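PDB 6CPU: phosphodiesterase from Candida albicans, which belongs to the phosphodiesterase family of the HD clan, mostly helical proteins, and binds a zinc ion and a magnesium ion side by side. Local coordinates for residues His274-Ala279 with Ala345-Asp350; Val280-Ala285 with Lys459-Ser464. All coordinates share one frame; numbering follows the deposited sequence.

Contact 1. Residues His274-Ala279 with Ala345-Asp350; sequences HNFRHA and AALGHD. With ZN (zinc ion), chain B; MG (magnesium ion), chain C.
His278 and His349 reach one zinc ion by different torsions: in His278 CG is anti to the backbone N (chi1 169°), whereas in His349 it sits between the backbone N and the carbonyl carbon (chi1 89°). Both rings bind the metal through NE2, with His278 NE2 and His349 NE2 3.4 Å apart and the planes turned 64° against each other. Asp350 bridges two metals, OD2 binding zinc at 2.1 Å and OD1 binding magnesium at 2.2 Å; His349-Asp350 is the His-Asp pair that gives the HD clan its name. Asp350 OD2 lies at the edge of the His278 ring, 3.0 Å from CD2, the carboxylate nearly coplanar with that ring. In the plane of the His274 ring, at its edge, His274 CD2 meets Asp350 OD2 at 3.3 Å. Zinc at NE2 and the in-plane bond from ND1 to a lone pair of Ala346 O, 2.9 Å long, together fix the rotation of the His349 ring. Across the zinc from His349, a bound water is hydrogen-bonded to His274 NE2 at 2.7 Å, and His274 ND1 to Glu483. CB of Ala279 packs 3.5 Å from Leu347 O, and Phe276 CE1 meets Leu347 CD1. Asn275 caps helix 276-292, its OD1 accepting from His278 N. That helix start packs beside the end of helix 336-348, with helices 253-264 and 227-242 touching both Phe276 and Leu347.

Contact 2. Residues Val280-Ala285 with Lys459-Ser464; sequences VDVLQA and KCADIS. With ZN (zinc ion), chain B.
Val282 and Ala285 of helix 276-292 pack on Ala461 at the end of helix 446-462 in a small, buried helix-to-helix contact on one side of the metal centre. Small side chains let the backbones come close, Val282 and Ala461 having their CA atoms 5.1 Å apart. CB of Ala461 points at the partner helix and rests 3.5 Å from Val282 O, with Val282 CG1 and Ala285 CB also against it. Val282 sets its two methyls on successive residues of helix 446-462: CG1 is anti to the backbone N (chi1 172°) and lies on Ala461 CB, while CG2 reaches the backbone of Asp462, 3.7 Å from its CA. Further along helix 276-292, Phe289 touches both Cys460 and Ala461.

Polar groups line both flanks of this apolar strip. On one, a water donates to Asp281 OD2 at 2.6 Å. The same water donates to Ser464 OG at 2.7 Å and so joins the two residues; OD1 of Asp281 makes a salt bridge with Arg468. Ser464 OG in turn donates to Ala461 O, which also accepts from Ser464 N, so two bonds grip this carbonyl where the helix gives way to the turn. On the other flank Asp462 turns its CB away from helix 276-292 and binds zinc through OD1 at 2.1 Å, while OD2 accepts from the water that bridges zinc and magnesium. OD1 is thus a first-shell ligand, whereas OD2 holds another ligand, the water, from the second shell. The two metal ions probably polarise this water and strengthen the bond it donates.

Overall arrangement
Helix 276-292 joins the two contacts: its first turn supplies His278 to contact 1 and its next turns carry Val282 and Ala285 into contact 2. Their centres are 9 Å apart, and the zinc ion lies where they meet. Contact 1 brings three of its protein ligands and contact 2 the fourth, Asp462, whose OD1 is 2.8 Å from His349 NE2 and 3.0 Å from His278 NE2. Two waters complete the six-fold shell; one also bridges to magnesium, and the nearest atom of the Asp462 side chain is about 4 Å from that ion. Val282 CG2 also packs against His349 CE1 at 3.6 Å, so apolar packing as well as metal binding connects the contacts.

Contact 1. Residues His274-Ala279 with Ala345-Asp350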
ATOM      1  N   HIS A 274       3.536  -7.449   1.309  1.00 20.79           N
ATOM      2  CA  HIS A 274       2.879  -6.213   1.797  1.00 21.07           C
ATOM      3  C   HIS A 274       3.436  -4.940   1.167  1.00 19.56           C
ATOM      4  O   HIS A 274       4.013  -4.089   1.838  1.00 20.04           O
ATOM      5  CB  HIS A 274       2.945  -6.148   3.328  1.00 21.38           C
ATOM      6  CG  HIS A 274       2.094  -7.183   3.992  1.00 21.49           C
ATOM      7  ND1 HIS A 274       2.603  -8.371   4.475  1.00 22.54           N
ATOM      8  CD2 HIS A 274       0.761  -7.231   4.207  1.00 22.77           C
ATOM      9  CE1 HIS A 274       1.618  -9.095   4.982  1.00 22.81           C
ATOM     10  NE2 HIS A 274       0.489  -8.427   4.827  1.00 23.79           N
ATOM     11  N   ASN A 275       3.247  -4.838  -0.138  1.00 19.38           N
ATOM     12  CA  ASN A 275       3.719  -3.700  -0.931  1.00 18.78           C
ATOM     13  C   ASN A 275       2.528  -3.009  -1.575  1.00 18.31           C
ATOM     14  O   ASN A 275       1.380  -3.308  -1.251  1.00 17.53           O
ATOM     15  CB  ASN A 275       4.731  -4.169  -1.957  1.00 18.52           C
ATOM     16  CG  ASN A 275       4.190  -5.271  -2.845  1.00 18.75           C
ATOM     17  OD1 ASN A 275       2.993  -5.403  -3.034  1.00 19.27           O
ATOM     18  ND2 ASN A 275       5.075  -6.072  -3.361  1.00 19.73           N
ATOM     19  N   PHE A 276       2.799  -2.048  -2.442  1.00 17.91           N
ATOM     20  CA  PHE A 276       1.728  -1.280  -3.096  1.00 18.24           C
ATOM     21  C   PHE A 276       0.844  -2.200  -3.954  1.00 18.35           C
ATOM     22  O   PHE A 276      -0.363  -2.006  -4.022  1.00 18.17           O
ATOM     23  CB  PHE A 276       2.358  -0.201  -3.941  1.00 18.15           C
ATOM     24  CG  PHE A 276       1.377   0.675  -4.645  1.00 18.14           C
ATOM     25  CD1 PHE A 276       0.464   1.420  -3.931  1.00 18.27           C
ATOM     26  CD2 PHE A 276       1.426   0.806  -6.033  1.00 18.63           C
ATOM     27  CE1 PHE A 276      -0.438   2.240  -4.593  1.00 18.47           C
ATOM     28  CE2 PHE A 276       0.538   1.642  -6.694  1.00 18.27           C
ATOM     29  CZ  PHE A 276      -0.387   2.351  -5.973  1.00 18.56           C
ATOM     30  N   ARG A 277       1.444  -3.217  -4.556  1.00 19.50           N
ATOM     31  CA  ARG A 277       0.683  -4.196  -5.361  1.00 19.50           C
ATOM     32  C   ARG A 277      -0.415  -4.888  -4.530  1.00 19.81           C
ATOM     33  O   ARG A 277      -1.538  -5.043  -5.021  1.00 20.56           O
ATOM     34  CB  ARG A 277       1.616  -5.207  -6.044  1.00 19.45           C
ATOM     35  CG  ARG A 277       0.926  -6.316  -6.843  1.00 19.51           C
ATOM     36  CD  ARG A 277       1.899  -7.199  -7.611  1.00 20.09           C
ATOM     37  NE  ARG A 277       2.632  -6.417  -8.597  1.00 20.31           N
ATOM     38  CZ  ARG A 277       3.858  -5.934  -8.452  1.00 20.32           C
ATOM     39  NH1 ARG A 277       4.599  -6.206  -7.375  1.00 21.34           N
ATOM     40  NH2 ARG A 277       4.362  -5.185  -9.413  1.00 21.62           N
ATOM     41  N   HIS A 278      -0.099  -5.268  -3.289  1.00 20.00           N
ATOM     42  CA  HIS A 278      -1.088  -5.854  -2.360  1.00 21.42           C
ATOM     43  C   HIS A 278      -2.199  -4.874  -2.045  1.00 20.66           C
ATOM     44  O   HIS A 278      -3.370  -5.238  -2.046  1.00 20.07           O
ATOM     45  CB  HIS A 278      -0.424  -6.353  -1.057  1.00 21.77           C
ATOM     46  CG  HIS A 278      -1.391  -6.718   0.035  1.00 24.49           C
ATOM     47  ND1 HIS A 278      -2.312  -7.740  -0.085  1.00 25.53           N
ATOM     48  CD2 HIS A 278      -1.572  -6.196   1.276  1.00 26.37           C
ATOM     49  CE1 HIS A 278      -3.018  -7.827   1.032  1.00 26.44           C
ATOM     50  NE2 HIS A 278      -2.592  -6.902   1.876  1.00 28.66           N
ATOM     51  N   ALA A 279      -1.837  -3.618  -1.767  1.00 20.61           N
ATOM     52  CA  ALA A 279      -2.824  -2.591  -1.491  1.00 19.51           C
ATOM     53  C   ALA A 279      -3.815  -2.434  -2.648  1.00 20.24           C
ATOM     54  O   ALA A 279      -5.043  -2.342  -2.435  1.00 19.50           O
ATOM     55  CB  ALA A 279      -2.146  -1.258  -1.195  1.00 20.04           C
ATOM     56  N   ALA A 345      -9.985   3.388   2.320  1.00 22.08           N
ATOM     57  CA  ALA A 345      -9.406   2.565   3.394  1.00 21.35           C
ATOM     58  C   ALA A 345      -8.660   1.350   2.885  1.00 21.32           C
ATOM     59  O   ALA A 345      -7.591   1.034   3.393  1.00 21.49           O
ATOM     60  CB  ALA A 345     -10.474   2.137   4.392  1.00 21.51           C
ATOM     61  N   ALA A 346      -9.201   0.651   1.884  1.00 20.73           N
ATOM     62  CA  ALA A 346      -8.486  -0.480   1.315  1.00 21.32           C
ATOM     63  C   ALA A 346      -7.141  -0.040   0.724  1.00 21.50           C
ATOM     64  O   ALA A 346      -6.123  -0.719   0.901  1.00 22.80           O
ATOM     65  CB  ALA A 346      -9.342  -1.175   0.252  1.00 22.53           C
ATOM     66  N   LEU A 347      -7.140   1.104   0.034  1.00 21.36           N
ATOM     67  CA  LEU A 347      -5.915   1.662  -0.543  1.00 21.74           C
ATOM     68  C   LEU A 347      -4.820   1.898   0.516  1.00 20.78           C
ATOM     69  O   LEU A 347      -3.628   1.612   0.275  1.00 23.32           O
ATOM     70  CB  LEU A 347      -6.228   2.968  -1.284  1.00 21.31           C
ATOM     71  CG  LEU A 347      -5.031   3.696  -1.898  1.00 22.15           C
ATOM     72  CD1 LEU A 347      -4.274   2.809  -2.874  1.00 21.52           C
ATOM     73  CD2 LEU A 347      -5.492   4.970  -2.564  1.00 22.86           C
ATOM     74  N   GLY A 348      -5.217   2.397   1.678  1.00 19.74           N
ATOM     75  CA  GLY A 348      -4.268   2.767   2.737  1.00 19.97           C
ATOM     76  C   GLY A 348      -4.075   1.741   3.839  1.00 19.99           C
ATOM     77  O   GLY A 348      -3.331   1.980   4.803  1.00 18.32           O
ATOM     78  N   HIS A 349      -4.710   0.573   3.712  1.00 20.15           N
ATOM     79  CA  HIS A 349      -4.848  -0.309   4.879  1.00 21.49           C
ATOM     80  C   HIS A 349      -3.543  -0.935   5.390  1.00 20.71           C
ATOM     81  O   HIS A 349      -3.502  -1.376   6.542  1.00 21.28           O
ATOM     82  CB  HIS A 349      -5.901  -1.409   4.625  1.00 22.76           C
ATOM     83  CG  HIS A 349      -5.335  -2.638   3.995  1.00 23.35           C
ATOM     84  ND1 HIS A 349      -5.046  -2.719   2.653  1.00 25.01           N
ATOM     85  CD2 HIS A 349      -4.966  -3.822   4.534  1.00 24.54           C
ATOM     86  CE1 HIS A 349      -4.523  -3.904   2.388  1.00 25.14           C
ATOM     87  NE2 HIS A 349      -4.467  -4.596   3.513  1.00 25.91           N
ATOM     88  N   ASP A 350      -2.498  -0.976   4.561  1.00 18.97           N
ATOM     89  CA  ASP A 350      -1.199  -1.501   4.968  1.00 19.68           C
ATOM     90  C   ASP A 350      -0.077  -0.461   4.839  1.00 17.47           C
ATOM     91  O   ASP A 350       1.081  -0.837   4.751  1.00 17.08           O
ATOM     92  CB  ASP A 350      -0.853  -2.766   4.140  1.00 21.21           C
ATOM     93  CG  ASP A 350      -1.420  -4.065   4.749  1.00 23.70           C
ATOM     94  OD1 ASP A 350      -1.585  -4.110   5.979  1.00 24.68           O
ATOM     95  OD2 ASP A 350      -1.652  -5.049   4.001  1.00 26.75           O
TER
HETATM   96 ZN    ZN B 601      -3.262  -6.353   3.883  1.00 34.92          ZN
HETATM   97 MG    MG C 602      -2.422  -5.497   7.401  1.00 26.72          MG
HETATM   98  O   HOH W   1      -2.136  -8.178   4.426  1.00 34.55           O
HETATM   99  O   HOH W   2      -3.695  -6.238   6.001  1.00 30.21           O
HETATM  100  O   HOH W   3      -3.521  -6.686   8.874  1.00 27.32           O
HETATM  101  O   HOH W   4      -0.880  -5.041   8.893  1.00 20.33           O
HETATM  102  O   HOH W   5      -1.178  -7.014   7.009  1.00 30.35           O

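Contact 2. Residues Val280-Ala285 with Lys459-Ser464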
ATOM      1  N   VAL A 280      -3.275  -2.390  -3.863  1.00 20.20           N
ATOM      2  CA  VAL A 280      -4.088  -2.193  -5.046  1.00 20.84           C
ATOM      3  C   VAL A 280      -4.954  -3.443  -5.312  1.00 20.24           C
ATOM      4  O   VAL A 280      -6.109  -3.326  -5.676  1.00 21.15           O
ATOM      5  CB  VAL A 280      -3.230  -1.812  -6.268  1.00 20.54           C
ATOM      6  CG1 VAL A 280      -4.102  -1.687  -7.508  1.00 21.04           C
ATOM      7  CG2 VAL A 280      -2.491  -0.492  -6.004  1.00 20.85           C
ATOM      8  N   ASP A 281      -4.392  -4.615  -5.069  1.00 21.74           N
ATOM      9  CA  ASP A 281      -5.157  -5.859  -5.120  1.00 22.98           C
ATOM     10  C   ASP A 281      -6.350  -5.850  -4.161  1.00 23.02           C
ATOM     11  O   ASP A 281      -7.474  -6.181  -4.554  1.00 22.79           O
ATOM     12  CB  ASP A 281      -4.246  -7.024  -4.793  1.00 22.83           C
ATOM     13  CG  ASP A 281      -4.929  -8.350  -4.975  1.00 25.11           C
ATOM     14  OD1 ASP A 281      -5.343  -8.649  -6.118  1.00 24.66           O
ATOM     15  OD2 ASP A 281      -5.036  -9.081  -3.978  1.00 26.77           O
ATOM     16  N   VAL A 282      -6.120  -5.461  -2.907  1.00 21.81           N
ATOM     17  CA  VAL A 282      -7.191  -5.379  -1.908  1.00 22.22           C
ATOM     18  C   VAL A 282      -8.238  -4.329  -2.283  1.00 22.48           C
ATOM     19  O   VAL A 282      -9.458  -4.540  -2.128  1.00 23.05           O
ATOM     20  CB  VAL A 282      -6.623  -5.112  -0.477  1.00 21.79           C
ATOM     21  CG1 VAL A 282      -7.731  -4.822   0.518  1.00 22.51           C
ATOM     22  CG2 VAL A 282      -5.799  -6.299  -0.005  1.00 22.90           C
ATOM     23  N   LEU A 283      -7.777  -3.203  -2.801  1.00 21.50           N
ATOM     24  CA  LEU A 283      -8.680  -2.170  -3.300  1.00 21.19           C
ATOM     25  C   LEU A 283      -9.566  -2.736  -4.428  1.00 21.65           C
ATOM     26  O   LEU A 283     -10.786  -2.526  -4.458  1.00 21.04           O
ATOM     27  CB  LEU A 283      -7.866  -0.974  -3.819  1.00 21.46           C
ATOM     28  CG  LEU A 283      -8.578   0.059  -4.691  1.00 22.08           C
ATOM     29  CD1 LEU A 283      -9.669   0.758  -3.908  1.00 22.91           C
ATOM     30  CD2 LEU A 283      -7.596   1.079  -5.242  1.00 22.99           C
ATOM     31  N   GLN A 284      -8.930  -3.449  -5.339  1.00 24.05           N
ATOM     32  CA  GLN A 284      -9.618  -4.027  -6.500  1.00 26.00           C
ATOM     33  C   GLN A 284     -10.637  -5.093  -6.095  1.00 26.64           C
ATOM     34  O   GLN A 284     -11.708  -5.178  -6.702  1.00 26.12           O
ATOM     35  CB  GLN A 284      -8.598  -4.598  -7.475  1.00 26.13           C
ATOM     36  CG  GLN A 284      -9.154  -4.908  -8.869  1.00 26.91           C
ATOM     37  CD  GLN A 284      -9.550  -6.372  -9.066  1.00 28.22           C
ATOM     38  OE1 GLN A 284      -9.465  -7.205  -8.146  1.00 25.77           O
ATOM     39  NE2 GLN A 284      -9.933  -6.702 -10.298  1.00 27.72           N
ATOM     40  N   ALA A 285     -10.298  -5.907  -5.092  1.00 26.73           N
ATOM     41  CA  ALA A 285     -11.263  -6.853  -4.506  1.00 27.95           C
ATOM     42  C   ALA A 285     -12.464  -6.115  -3.952  1.00 29.02           C
ATOM     43  O   ALA A 285     -13.605  -6.444  -4.286  1.00 29.37           O
ATOM     44  CB  ALA A 285     -10.611  -7.694  -3.424  1.00 28.06           C
ATOM     45  N   LYS A 459     -12.136  -6.894   5.369  1.00 28.21           N
ATOM     46  CA  LYS A 459     -11.553  -8.162   5.834  1.00 28.98           C
ATOM     47  C   LYS A 459     -11.495  -9.202   4.732  1.00 28.26           C
ATOM     48  O   LYS A 459     -10.489  -9.894   4.565  1.00 29.29           O
ATOM     49  CB  LYS A 459     -12.334  -8.736   7.019  1.00 30.22           C
ATOM     50  CG  LYS A 459     -11.926  -8.151   8.358  1.00 30.84           C
ATOM     51  CD  LYS A 459     -12.770  -8.695   9.508  1.00 31.36           C
ATOM     52  CE  LYS A 459     -12.551 -10.186   9.712  1.00 31.48           C
ATOM     53  NZ  LYS A 459     -11.115 -10.558   9.807  1.00 32.71           N
ATOM     54  N   CYS A 460     -12.599  -9.331   4.005  1.00 31.10           N
ATOM     55  CA  CYS A 460     -12.689 -10.299   2.910  1.00 30.95           C
ATOM     56  C   CYS A 460     -11.683  -9.938   1.810  1.00 29.27           C
ATOM     57  O   CYS A 460     -10.936 -10.794   1.331  1.00 30.75           O
ATOM     58  CB  CYS A 460     -14.117 -10.346   2.364  1.00 32.25           C
ATOM     59  SG  CYS A 460     -15.280 -11.260   3.428  1.00 35.89           S
ATOM     60  N   ALA A 461     -11.645  -8.660   1.448  1.00 28.17           N
ATOM     61  CA  ALA A 461     -10.687  -8.167   0.440  1.00 26.61           C
ATOM     62  C   ALA A 461      -9.245  -8.442   0.839  1.00 27.85           C
ATOM     63  O   ALA A 461      -8.446  -8.920   0.030  1.00 27.82           O
ATOM     64  CB  ALA A 461     -10.897  -6.683   0.202  1.00 27.05           C
ATOM     65  N   ASP A 462      -8.908  -8.156   2.098  1.00 27.09           N
ATOM     66  CA  ASP A 462      -7.539  -8.350   2.567  1.00 28.27           C
ATOM     67  C   ASP A 462      -7.075  -9.808   2.487  1.00 29.50           C
ATOM     68  O   ASP A 462      -5.895 -10.067   2.229  1.00 29.82           O
ATOM     69  CB  ASP A 462      -7.396  -7.827   3.993  1.00 29.45           C
ATOM     70  CG  ASP A 462      -5.951  -7.711   4.439  1.00 30.87           C
ATOM     71  OD1 ASP A 462      -5.043  -7.380   3.625  1.00 30.52           O
ATOM     72  OD2 ASP A 462      -5.741  -7.945   5.642  1.00 33.99           O
ATOM     73  N   ILE A 463      -7.984 -10.763   2.705  1.00 28.62           N
ATOM     74  CA  ILE A 463      -7.617 -12.189   2.639  1.00 29.14           C
ATOM     75  C   ILE A 463      -8.181 -12.868   1.384  1.00 30.77           C
ATOM     76  O   ILE A 463      -8.455 -14.072   1.387  1.00 30.43           O
ATOM     77  CB  ILE A 463      -8.027 -12.967   3.925  1.00 30.25           C
ATOM     78  CG1 ILE A 463      -9.547 -13.005   4.115  1.00 31.24           C
ATOM     79  CG2 ILE A 463      -7.368 -12.354   5.152  1.00 30.59           C
ATOM     80  CD1 ILE A 463      -9.999 -14.144   5.010  1.00 34.14           C
ATOM     81  N   SER A 464      -8.310 -12.106   0.301  1.00 31.23           N
ATOM     82  CA  SER A 464      -8.990 -12.585  -0.908  1.00 30.92           C
ATOM     83  C   SER A 464      -8.120 -13.432  -1.830  1.00 30.83           C
ATOM     84  O   SER A 464      -8.622 -13.944  -2.837  1.00 33.21           O
ATOM     85  CB  SER A 464      -9.573 -11.397  -1.681  1.00 31.64           C
ATOM     86  OG  SER A 464      -8.536 -10.579  -2.200  1.00 32.90           O
TER
HETATM   87 ZN    ZN B 601      -3.262  -6.353   3.883  1.00 34.92          ZN
HETATM   88  O   HOH W   6      -6.494 -11.184  -3.834  1.00 32.04           O
HETATM   89  O   HOH W   2      -3.695  -6.238   6.001  1.00 30.21           O
HETATM   90  O   HOH W   1      -2.136  -8.178   4.426  1.00 34.55           O